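Side-chain contact in aprataxin and PNK-like factor (Homo sapiens, PDB 5W7W), which is a histone chaperone in single- and double-strand DNA break repair, its FHA-like domain, the part in this crystal, mediating interaction with XRCC1 and XRCC4: residues 48-52 and 53-57. Sequence-based numbering, arbitrary orientation.
With FMT (formic acid), chain E.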
loop_
_atom_site.group_PDB
_atom_site.type_symbol
_atom_site.label_atom_id
_atom_site.label_comp_id
_atom_site.label_asym_id
_atom_site.label_seq_id
_atom_site.Cartn_x
_atom_site.Cartn_y
_atom_site.Cartn_z
ATOM N N LEU A 48 0.858 6.369 -2.133
ATOM C CA LEU A 48 1.053 5.456 -3.249
ATOM C C LEU A 48 1.051 6.272 -4.525
ATOM O O LEU A 48 0.253 7.205 -4.662
ATOM C CB LEU A 48 -0.077 4.443 -3.337
ATOM C CG LEU A 48 -0.188 3.494 -2.166
ATOM C CD1 LEU A 48 -1.376 2.577 -2.328
ATOM C CD2 LEU A 48 1.051 2.673 -2.014
ATOM N N GLU A 49 1.943 5.947 -5.454
ATOM C CA GLU A 49 1.937 6.603 -6.749
ATOM C C GLU A 49 1.955 5.567 -7.856
ATOM O O GLU A 49 2.822 4.690 -7.871
ATOM C CB GLU A 49 3.138 7.517 -6.928
ATOM C CG GLU A 49 3.013 8.382 -8.181
ATOM C CD GLU A 49 4.318 8.674 -8.843
ATOM O OE1 GLU A 49 5.074 7.725 -9.145
ATOM O OE2 GLU A 49 4.572 9.868 -9.089
ATOM N N VAL A 50 1.019 5.715 -8.799
ATOM C CA VAL A 50 0.956 4.942 -10.033
ATOM C C VAL A 50 1.448 5.844 -11.160
ATOM O O VAL A 50 0.877 6.920 -11.402
ATOM C CB VAL A 50 -0.480 4.473 -10.306
ATOM C CG1 VAL A 50 -0.570 3.801 -11.656
ATOM C CG2 VAL A 50 -0.953 3.537 -9.182
ATOM N N ALA A 51 2.492 5.409 -11.857
ATOM C CA ALA A 51 3.047 6.170 -12.967
ATOM C C ALA A 51 3.889 5.243 -13.815
ATOM O O ALA A 51 4.632 4.409 -13.295
ATOM C CB ALA A 51 3.932 7.319 -12.468
ATOM N N GLY A 52 3.771 5.389 -15.128
ATOM C CA GLY A 52 4.657 4.662 -16.017
ATOM C C GLY A 52 4.634 3.165 -15.806
ATOM O O GLY A 52 5.676 2.505 -15.917
ATOM N N GLY A 53 3.472 2.602 -15.496
ATOM C CA GLY A 53 3.359 1.175 -15.347
ATOM C C GLY A 53 3.911 0.617 -14.061
ATOM O O GLY A 53 4.075 -0.598 -13.952
ATOM N N GLN A 54 4.179 1.473 -13.077
ATOM C CA GLN A 54 4.752 1.061 -11.805
ATOM C C GLN A 54 4.007 1.703 -10.656
ATOM O O GLN A 54 3.400 2.770 -10.788
ATOM C CB GLN A 54 6.221 1.452 -11.665
ATOM C CG GLN A 54 7.119 0.735 -12.650
ATOM C CD GLN A 54 8.572 1.138 -12.493
ATOM O OE1 GLN A 54 9.010 2.127 -13.083
ATOM N NE2 GLN A 54 9.304 0.420 -11.669
ATOM N N LEU A 55 4.067 1.013 -9.521
ATOM C CA LEU A 55 3.501 1.478 -8.266
ATOM C C LEU A 55 4.628 1.614 -7.253
ATOM O O LEU A 55 5.424 0.686 -7.104
ATOM C CB LEU A 55 2.484 0.442 -7.770
ATOM C CG LEU A 55 1.912 0.685 -6.373
ATOM C CD1 LEU A 55 1.086 1.946 -6.354
ATOM C CD2 LEU A 55 1.077 -0.519 -5.908
ATOM N N ARG A 56 4.701 2.761 -6.568
ATOM C CA ARG A 56 5.663 2.939 -5.482
ATOM C C ARG A 56 4.961 3.525 -4.269
ATOM O O ARG A 56 3.917 4.175 -4.381
ATOM C CB ARG A 56 6.878 3.790 -5.903
ATOM C CG ARG A 56 6.531 5.088 -6.605
ATOM C CD ARG A 56 7.749 5.939 -6.898
ATOM N NE ARG A 56 7.367 7.169 -7.567
ATOM C CZ ARG A 56 8.139 8.247 -7.675
ATOM N NH1 ARG A 56 9.360 8.266 -7.188
ATOM N NH2 ARG A 56 7.647 9.315 -8.294
ATOM N N ILE A 57 5.543 3.264 -3.097
ATOM C CA ILE A 57 5.023 3.731 -1.814
ATOM C C ILE A 57 6.088 4.568 -1.123
ATOM O O ILE A 57 7.272 4.224 -1.129
ATOM C CB ILE A 57 4.592 2.547 -0.912
ATOM C CG1 ILE A 57 3.955 3.065 0.379
ATOM C CG2 ILE A 57 5.757 1.609 -0.571
ATOM C CD1 ILE A 57 3.237 2.011 1.169
HETATM C C FMT E . 2.370 8.652 -16.114
HETATM O O1 FMT E . 2.006 7.490 -16.014
HETATM O O2 FMT E . 2.084 9.517 -15.279
HETATM O O HOH W 1 5.210 4.991 -9.845
HETATM O O HOH W 2 7.471 4.127 -13.904
#
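Glu49 OE1 is held by three partners, two of them from the edge of one guanidinium: Arg56 NE donates to it at 2.8 Å, Arg56 NH2 adds a weak bond, and a water is hydrogen-bonded to it from another side. The NE bond lies close to the guanidinium plane yet meets OE1 from above the carboxylate plane, the two flat groups being turned 50° against each other. NH2 also reaches Glu49 OE2 in a weak bond of 3.2 Å, which makes the salt bridge forked but uneven. The two side chains run alongside each other, pointing the same way. Arg56 starts with CG between its backbone N and carbonyl carbon (chi1 49°) and then runs extended to NE, while Glu49 bends at chi2 to bring its carboxylate to the guanidinium edge. A lysine in place of Arg56 has a single ammonium and no flat guanidinium edge, so it would probably leave one of the Glu49 carboxylate oxygens without its present donor and the carboxylate freer to turn.

Beneath this bridge Glu49 and Arg56 form an antiparallel hydrogen-bonded pair, Glu49 N to Arg56 O at 2.9 Å and Arg56 N to Glu49 O at 3.0 Å. The same water also bonds Gln54 O, tying the carboxylate to the next hydrogen-bonded pair, Ala51 with Gln54. A type I' turn through Gly52 and Gly53, both at positive phi, forms the two-residue loop of this beta hairpin.

Leu48, Val50, Leu55 and Ile57 occupy the other face. Leu48 CD2 packs on Ile57 CB at 3.7 Å, and Val50 CG2 meets Leu55 CD1 at 3.8 Å; Leu10, Phe8 and Leu21 of the facing sheet meet this side of the FHA beta sandwich. The hairpin is thus two-faced, apolar toward the sandwich interior, with a partly exposed ion pair on its outer surface.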